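Local coordinates for 6-phosphogluconate dehydrogenase (Pseudomonas syringae, PDB 5U5G), which binds NADP and (2-oxopropyl)phosphonic acid and probably acts as a reductase in fosfomycin biosynthesis, at residues A[58-63]-A[89-94]; A[93-98]-A[116-121]; A[99-104]-A[247-252]. One frame throughout, in Å; residues are numbered along the deposited sequence.

Contact 1 of 3, residues A[58-63]-A[89-94]; sequences AARVLF and VGDIVV
Arg60 and Asp91 meet where two neighbouring parallel strands begin, and their charged ends form a side-on salt bridge. NE of Arg60 donates to OD1 of Asp91 over 2.8 Å, while NH2 of Arg60 reaches OD2 of Asp91 at 2.9 Å. Both oxygens are approached on their syn sides, yet the guanidinium and carboxylate planes stay 35° apart. The arginine chain bends at chi2 (-91°) and again at chi3, which folds the guanidinium back beside the aspartate. Thr56 O and the Glu88 carboxylate give Arg60 further partners. Asp91 OD2 also accepts from Glu88 N and from a water that donates to Ala59 O as well.

Backbone hydrogen bonds then join the strands in parallel register. Ile92 N donates to Arg60 O, Leu62 N to Ile92 O at 3.0 Å, and Val94 N to Leu62 O at 2.7 Å. A second water links Arg60 O to Gly90 O, whose residue has a positive phi (91°) that suits glycine.

Apolar contacts fill both faces of the sheet. On the face of Val61, Ile92, Phe63 and Val94, Phe63 CD1 lies 3.6 Å from Val94 CB, the two side chains running alongside each other. Helix 143-156 packs on this face through Ile149. Leu62 and Val93 occupy the other face, where Leu62 CB lies 4.2 Å from Val93 CG2. Branched and aromatic side chains suit these extended, buried positions. Strand 61-64 lies between strands 5-8 and 92-95, all parallel, as in a Rossmann-type dinucleotide-binding domain.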
# COMPACT_ATOMS: atom_id res chain seq x y z
N ALA A 58 38.73 7.52 16.05
CA ALA A 58 38.70 8.30 14.83
C ALA A 58 37.44 9.16 14.71
O ALA A 58 37.48 10.22 14.07
CB ALA A 58 38.79 7.38 13.61
N ALA A 59 36.32 8.72 15.27
CA ALA A 59 35.04 9.31 14.90
C ALA A 59 34.26 9.71 16.14
O ALA A 59 34.16 8.94 17.10
CB ALA A 59 34.23 8.34 14.03
N ARG A 60 33.74 10.93 16.12
CA ARG A 60 32.92 11.45 17.21
C ARG A 60 31.43 11.27 16.94
O ARG A 60 30.62 11.49 17.86
CB ARG A 60 33.24 12.94 17.45
CG ARG A 60 34.75 13.24 17.54
CD ARG A 60 35.31 13.18 18.98
NE ARG A 60 35.01 11.94 19.70
CZ ARG A 60 35.68 10.80 19.54
NH1 ARG A 60 36.69 10.72 18.69
NH2 ARG A 60 35.32 9.73 20.26
N VAL A 61 31.05 10.92 15.71
CA VAL A 61 29.69 10.51 15.36
C VAL A 61 29.77 9.13 14.72
O VAL A 61 30.59 8.92 13.81
CB VAL A 61 29.00 11.50 14.40
CG1 VAL A 61 27.57 11.03 14.13
CG2 VAL A 61 29.00 12.90 14.97
N LEU A 62 28.95 8.20 15.21
CA LEU A 62 28.91 6.83 14.69
C LEU A 62 27.48 6.45 14.33
O LEU A 62 26.52 6.85 15.00
CB LEU A 62 29.42 5.80 15.71
CG LEU A 62 30.66 6.05 16.56
CD1 LEU A 62 30.90 4.86 17.44
CD2 LEU A 62 31.86 6.29 15.68
N PHE A 63 27.34 5.65 13.27
CA PHE A 63 26.09 5.00 12.93
C PHE A 63 26.15 3.53 13.31
O PHE A 63 27.22 2.90 13.24
CB PHE A 63 25.77 5.12 11.43
CG PHE A 63 25.53 6.53 10.95
CD1 PHE A 63 24.26 7.09 11.01
CD2 PHE A 63 26.58 7.27 10.41
CE1 PHE A 63 24.04 8.39 10.56
CE2 PHE A 63 26.37 8.57 9.96
CZ PHE A 63 25.09 9.13 10.04
N VAL A 89 32.52 12.42 26.16
CA VAL A 89 31.52 13.46 26.34
C VAL A 89 31.33 14.20 25.03
O VAL A 89 32.31 14.62 24.40
CB VAL A 89 31.93 14.40 27.48
CG1 VAL A 89 30.93 15.54 27.61
CG2 VAL A 89 32.07 13.63 28.78
N GLY A 90 30.08 14.37 24.60
CA GLY A 90 29.78 15.06 23.36
C GLY A 90 29.68 14.17 22.13
O GLY A 90 29.33 14.68 21.05
N ASP A 91 29.98 12.88 22.25
CA ASP A 91 29.82 11.96 21.13
C ASP A 91 28.34 11.72 20.85
O ASP A 91 27.47 11.87 21.72
CB ASP A 91 30.51 10.62 21.42
CG ASP A 91 32.03 10.69 21.29
OD1 ASP A 91 32.55 11.78 20.94
OD2 ASP A 91 32.70 9.66 21.52
N ILE A 92 28.04 11.36 19.60
CA ILE A 92 26.69 11.05 19.16
C ILE A 92 26.70 9.70 18.44
O ILE A 92 27.55 9.47 17.57
CB ILE A 92 26.12 12.15 18.24
CG1 ILE A 92 26.10 13.50 18.97
CG2 ILE A 92 24.71 11.78 17.75
CD1 ILE A 92 25.85 14.70 18.06
N VAL A 93 25.78 8.81 18.81
CA VAL A 93 25.56 7.57 18.07
C VAL A 93 24.16 7.62 17.46
O VAL A 93 23.17 7.88 18.16
CB VAL A 93 25.73 6.32 18.97
CG1 VAL A 93 25.20 5.09 18.27
CG2 VAL A 93 27.21 6.13 19.32
N VAL A 94 24.09 7.40 16.16
CA VAL A 94 22.84 7.39 15.41
C VAL A 94 22.52 5.92 15.11
O VAL A 94 23.18 5.30 14.28
CB VAL A 94 22.95 8.22 14.13
CG1 VAL A 94 21.66 8.14 13.30
CG2 VAL A 94 23.30 9.66 14.48
O HOH W 1 32.55 8.01 19.13
O HOH W 2 29.66 14.41 18.20

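Contact 2 of 3, residues A[93-98]-A[116-121]; sequences VVDLST and ADYIEC. With NAP (NADP nicotinamide-adenine-dinucleotide phosphate), chain E.
With chi1 at -167° in Asp95 and a similar torsion in Tyr118, each CG lies opposite its own main-chain nitrogen, and the carboxylate and the phenol converge on one face of the sheet. Their strands, 92-95 and 117-124, are the parallel arms of a beta-alpha-beta unit whose crossover is helix 101-113. Tyr118 OH donates to Asp95 OD2 over 2.8 Å; the hydroxyl sits above the carboxylate plane, and the ring stands nearly perpendicular to it (81°). Tyr76 also bonds OD2, and a water donates to both Tyr118 OH and Asp95 O, so the phenol donates to the buried acid and accepts from the water.

Four backbone hydrogen bonds zip the strands together, from Val93 N to Asp117 O at one end to Cys121 N and Asp95 O at the other. On the opposite face Val94 spreads its two methyls: CG2 rests against Ile119 CB, and Val94 CG1 lies 3.7 Å from Cys121 CB. Leu96 CD2 extends this apolar patch to Cys121 SG.

Past the strand end, Asp95 OD1 accepts from Ser97 N, an Asx turn, and from Ser97 OG at 2.8 Å. This short acidic side chain thus fixes the turn that carries the chain to the cofactor, where Thr98 N donates to O3D of the nicotinamide ribose of NADP over 3.1 Å in a nearly straight bond.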
# COMPACT_ATOMS: atom_id res chain seq x y z
N VAL A 93 25.78 8.81 18.81
CA VAL A 93 25.56 7.57 18.07
C VAL A 93 24.16 7.62 17.46
O VAL A 93 23.17 7.88 18.16
CB VAL A 93 25.73 6.32 18.97
CG1 VAL A 93 25.20 5.09 18.27
CG2 VAL A 93 27.21 6.13 19.32
N VAL A 94 24.09 7.40 16.16
CA VAL A 94 22.84 7.39 15.41
C VAL A 94 22.52 5.92 15.11
O VAL A 94 23.18 5.30 14.28
CB VAL A 94 22.95 8.22 14.13
CG1 VAL A 94 21.66 8.14 13.30
CG2 VAL A 94 23.30 9.66 14.48
N ASP A 95 21.55 5.36 15.83
CA ASP A 95 21.25 3.93 15.71
C ASP A 95 20.14 3.76 14.68
O ASP A 95 18.99 4.16 14.93
CB ASP A 95 20.88 3.32 17.07
CG ASP A 95 20.88 1.78 17.06
OD1 ASP A 95 20.66 1.17 16.00
OD2 ASP A 95 21.09 1.18 18.15
N LEU A 96 20.48 3.18 13.54
CA LEU A 96 19.55 2.99 12.44
C LEU A 96 18.83 1.65 12.50
O LEU A 96 18.09 1.32 11.57
CB LEU A 96 20.28 3.10 11.11
CG LEU A 96 21.16 4.33 10.92
CD1 LEU A 96 22.18 4.03 9.85
CD2 LEU A 96 20.30 5.53 10.54
N SER A 97 19.04 0.88 13.57
CA SER A 97 18.44 -0.44 13.69
C SER A 97 16.98 -0.32 14.12
O SER A 97 16.54 0.68 14.69
CB SER A 97 19.21 -1.30 14.71
OG SER A 97 20.61 -1.17 14.51
N THR A 98 16.23 -1.38 13.87
CA THR A 98 14.89 -1.51 14.43
C THR A 98 15.00 -2.39 15.67
O THR A 98 15.36 -3.57 15.57
CB THR A 98 13.90 -2.09 13.42
OG1 THR A 98 13.92 -1.26 12.25
CG2 THR A 98 12.51 -2.08 14.01
N ALA A 116 26.92 11.73 26.65
CA ALA A 116 26.84 11.53 25.21
C ALA A 116 25.37 11.53 24.79
O ALA A 116 24.47 11.66 25.62
CB ALA A 116 27.55 10.23 24.80
N ASP A 117 25.12 11.38 23.48
CA ASP A 117 23.77 11.40 22.95
C ASP A 117 23.48 10.18 22.09
O ASP A 117 24.20 9.92 21.11
CB ASP A 117 23.52 12.65 22.11
CG ASP A 117 23.00 13.80 22.94
OD1 ASP A 117 21.77 13.84 23.20
OD2 ASP A 117 23.82 14.65 23.32
N TYR A 118 22.43 9.45 22.45
CA TYR A 118 21.84 8.44 21.58
C TYR A 118 20.81 9.12 20.68
O TYR A 118 19.95 9.86 21.16
CB TYR A 118 21.18 7.35 22.43
CG TYR A 118 20.68 6.13 21.67
CD1 TYR A 118 21.57 5.20 21.13
CD2 TYR A 118 19.31 5.87 21.55
CE1 TYR A 118 21.11 4.07 20.47
CE2 TYR A 118 18.84 4.75 20.88
CZ TYR A 118 19.75 3.85 20.34
OH TYR A 118 19.29 2.73 19.68
N ILE A 119 20.92 8.90 19.37
CA ILE A 119 19.89 9.30 18.41
C ILE A 119 19.25 8.03 17.87
O ILE A 119 19.91 7.21 17.21
CB ILE A 119 20.45 10.18 17.28
CG1 ILE A 119 20.96 11.52 17.83
CG2 ILE A 119 19.38 10.43 16.22
CD1 ILE A 119 19.88 12.38 18.49
N GLU A 120 17.97 7.86 18.18
CA GLU A 120 17.17 6.71 17.78
C GLU A 120 16.60 7.00 16.39
O GLU A 120 15.74 7.87 16.25
CB GLU A 120 16.09 6.48 18.84
CG GLU A 120 14.94 5.55 18.53
CD GLU A 120 13.83 5.65 19.59
OE1 GLU A 120 14.09 6.15 20.71
OE2 GLU A 120 12.70 5.23 19.30
N CYS A 121 17.11 6.31 15.36
CA CYS A 121 16.85 6.71 13.97
C CYS A 121 16.52 5.51 13.08
O CYS A 121 17.24 5.21 12.11
CB CYS A 121 18.05 7.48 13.42
SG CYS A 121 17.77 8.36 11.85
PA NAP E . 21.52 -8.19 7.89
O1A NAP E . 21.08 -9.50 8.42
O2A NAP E . 21.74 -7.98 6.41
O5B NAP E . 22.90 -7.70 8.68
C5B NAP E . 22.65 -7.82 10.06
C4B NAP E . 23.79 -7.06 10.77
O4B NAP E . 23.73 -7.24 12.19
C3B NAP E . 25.18 -7.58 10.25
O3B NAP E . 26.09 -6.53 10.25
C2B NAP E . 25.56 -8.56 11.38
O2B NAP E . 26.88 -8.73 11.57
C1B NAP E . 24.99 -7.73 12.60
N9A NAP E . 24.84 -8.62 13.73
C8A NAP E . 23.80 -9.52 14.02
N7A NAP E . 24.01 -10.22 15.17
C5A NAP E . 25.25 -9.75 15.62
C6A NAP E . 26.04 -10.07 16.74
N6A NAP E . 25.62 -11.00 17.65
N1A NAP E . 27.23 -9.46 16.97
C2A NAP E . 27.61 -8.53 16.03
N3A NAP E . 26.98 -8.12 14.93
C4A NAP E . 25.78 -8.75 14.74
O3 NAP E . 20.26 -7.28 8.44
PN NAP E . 19.93 -5.99 7.55
O1N NAP E . 21.11 -5.16 7.25
O2N NAP E . 18.80 -6.22 6.57
O5D NAP E . 19.07 -5.02 8.71
C5D NAP E . 19.91 -4.39 9.57
C4D NAP E . 19.05 -3.43 10.38
O4D NAP E . 18.39 -2.49 9.49
C3D NAP E . 17.91 -4.24 11.12
O3D NAP E . 17.69 -3.66 12.38
C2D NAP E . 16.71 -4.04 10.22
O2D NAP E . 15.49 -4.06 10.90
C1D NAP E . 16.99 -2.59 9.71
N1N NAP E . 16.33 -2.33 8.45
C2N NAP E . 16.56 -3.14 7.31
C3N NAP E . 15.96 -2.78 6.11
C7N NAP E . 16.19 -3.58 4.90
O7N NAP E . 15.72 -3.28 3.81
N7N NAP E . 17.02 -4.69 4.96
C4N NAP E . 15.11 -1.55 5.98
C5N NAP E . 14.94 -0.80 7.23
C6N NAP E . 15.50 -1.20 8.37
P2B NAP E . 27.66 -10.02 10.49
O1X NAP E . 27.69 -9.25 9.21
O2X NAP E . 29.00 -10.25 11.19
O3X NAP E . 26.62 -11.11 10.62
O HOH W 3 17.50 3.27 17.50

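Contact 3 of 3, residues A[99-104]-A[247-252]; sequences IAPETA and RRRLPQ
Glu102 OE2 receives both terminal nitrogens of Arg248, NH1 at 3.1 Å and NH2 at 3.2 Å, in an end-on salt bridge with a single oxygen as acceptor. NH1 meets the syn lone pair of OE2; NH2 also comes from the syn side, but farther out of the carboxylate plane. Neither bond is straight, the N-H...O angles being 142° and 139°, as expected when two donors share one atom; the carboxylate is turned 59° from the guanidinium plane.

The other oxygen is served by water, which donates to Glu102 OE1 and accepts from Arg249 NH1, both over 2.7 Å. This bridge spans a direct separation of 4.3 Å between Glu102 OE1 and Arg249 NH1, too long for a salt bridge. Arg249 also sends NH2 to Gln197 of the second subunit, while Pro101 CG lies over one face of its guanidinium, 3.9 Å from Arg249 NH1.

Long, flexible arginines suit this largely exposed site, since the nearest CA atoms, of Ala100 and Arg248, are 9.3 Å apart. Ala100 is the N-cap residue, and its O accepts from Ala104 N; proline, lacking an N-H, fits the next position. Arg247 to Leu250 form a type I beta turn. The result is a water-assisted surface contact between the N-terminal dinucleotide-binding domain and the helical C-terminal part of the chain, beside the subunit interface.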
# COMPACT_ATOMS: atom_id res chain seq x y z
N ILE A 99 14.72 -1.80 16.84
CA ILE A 99 14.89 -2.46 18.12
C ILE A 99 13.68 -2.13 18.98
O ILE A 99 12.91 -1.21 18.68
CB ILE A 99 16.18 -2.02 18.85
CG1 ILE A 99 16.14 -0.52 19.14
CG2 ILE A 99 17.44 -2.37 18.06
CD1 ILE A 99 17.30 -0.05 20.00
N ALA A 100 13.53 -2.88 20.07
CA ALA A 100 12.42 -2.68 20.99
C ALA A 100 12.45 -1.26 21.57
O ALA A 100 13.53 -0.75 21.89
CB ALA A 100 12.48 -3.71 22.12
N PRO A 101 11.30 -0.60 21.69
CA PRO A 101 11.29 0.78 22.23
C PRO A 101 11.89 0.89 23.62
O PRO A 101 12.60 1.86 23.90
CB PRO A 101 9.79 1.14 22.22
CG PRO A 101 9.21 0.29 21.09
CD PRO A 101 9.98 -1.02 21.19
N GLU A 102 11.66 -0.09 24.50
CA GLU A 102 12.27 -0.04 25.83
C GLU A 102 13.79 -0.18 25.77
O GLU A 102 14.50 0.44 26.58
CB GLU A 102 11.64 -1.11 26.75
CG GLU A 102 11.85 -2.58 26.32
CD GLU A 102 10.72 -3.12 25.42
OE1 GLU A 102 9.92 -2.31 24.87
OE2 GLU A 102 10.63 -4.37 25.27
N THR A 103 14.33 -0.97 24.83
CA THR A 103 15.78 -0.99 24.64
C THR A 103 16.29 0.39 24.24
O THR A 103 17.29 0.89 24.78
CB THR A 103 16.19 -2.02 23.59
OG1 THR A 103 15.59 -3.29 23.89
CG2 THR A 103 17.73 -2.19 23.53
N ALA A 104 15.61 1.03 23.28
CA ALA A 104 16.00 2.38 22.87
C ALA A 104 15.92 3.36 24.03
O ALA A 104 16.81 4.20 24.21
CB ALA A 104 15.12 2.85 21.71
N ARG A 247 4.44 -8.27 17.97
CA ARG A 247 3.68 -9.24 18.74
C ARG A 247 3.76 -8.94 20.23
O ARG A 247 2.76 -9.06 20.95
CB ARG A 247 4.18 -10.66 18.47
CG ARG A 247 3.29 -11.73 19.09
CD ARG A 247 3.95 -13.11 19.11
NE ARG A 247 5.10 -13.15 20.01
CZ ARG A 247 5.01 -13.24 21.34
NH1 ARG A 247 3.82 -13.30 21.92
NH2 ARG A 247 6.11 -13.28 22.08
N ARG A 248 4.95 -8.57 20.71
CA ARG A 248 5.11 -8.30 22.13
C ARG A 248 4.37 -7.05 22.57
O ARG A 248 4.23 -6.82 23.78
CB ARG A 248 6.59 -8.17 22.45
CG ARG A 248 7.43 -9.38 22.11
CD ARG A 248 8.82 -9.15 22.64
NE ARG A 248 8.79 -8.72 24.04
CZ ARG A 248 9.04 -7.47 24.42
NH1 ARG A 248 9.29 -6.57 23.48
NH2 ARG A 248 9.00 -7.08 25.69
N ARG A 249 3.88 -6.23 21.64
CA ARG A 249 3.14 -5.03 21.99
C ARG A 249 1.64 -5.19 21.78
O ARG A 249 0.89 -4.22 21.97
CB ARG A 249 3.69 -3.84 21.20
CG ARG A 249 5.18 -3.67 21.40
CD ARG A 249 5.73 -2.40 20.76
NE ARG A 249 5.00 -1.22 21.20
CZ ARG A 249 5.24 -0.56 22.33
NH1 ARG A 249 6.20 -0.96 23.15
NH2 ARG A 249 4.51 0.51 22.64
N LEU A 250 1.18 -6.38 21.41
CA LEU A 250 -0.25 -6.63 21.23
C LEU A 250 -0.97 -6.61 22.58
O LEU A 250 -0.53 -7.28 23.52
CB LEU A 250 -0.49 -7.97 20.55
CG LEU A 250 -0.36 -8.01 19.03
CD1 LEU A 250 -0.44 -9.45 18.57
CD2 LEU A 250 -1.45 -7.17 18.37
N PRO A 251 -2.08 -5.90 22.70
CA PRO A 251 -2.81 -5.88 23.97
C PRO A 251 -3.55 -7.19 24.19
O PRO A 251 -3.86 -7.94 23.27
CB PRO A 251 -3.79 -4.71 23.80
CG PRO A 251 -4.02 -4.63 22.32
CD PRO A 251 -2.71 -5.04 21.68
N GLN A 252 -3.84 -7.46 25.46
CA GLN A 252 -4.57 -8.66 25.84
C GLN A 252 -6.08 -8.47 25.75
O GLN A 252 -6.82 -9.43 25.96
CB GLN A 252 -4.20 -9.08 27.26
CG GLN A 252 -2.73 -8.85 27.62
CD GLN A 252 -1.81 -9.88 27.00
OE1 GLN A 252 -2.24 -10.95 26.56
NE2 GLN A 252 -0.51 -9.56 26.96
O HOH W 4 7.86 -3.10 23.34

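How the contacts relate
Contacts 1 and 2 are successive strand pairings in the buried sheet. Strand 92-95 serves both, with Val93 and Val94 common to the two, and Asp91 O probably accepts from Asp117 N where they adjoin. Contact 3 lies at the surface, about 27 Å from contact 1 between centres, but starts on helix 101-113, which connects the two strands of contact 2; Ile99 CD1 packs 3.4 Å from Tyr118 OH. The chemistry follows location. In the sheet, backbone bonds and apolar side chains dominate, with a salt bridge where the strands begin in contact 1 and a buried acid bonded to a tyrosine in contact 2, whereas contact 3 depends on arginines, a carboxylate and water.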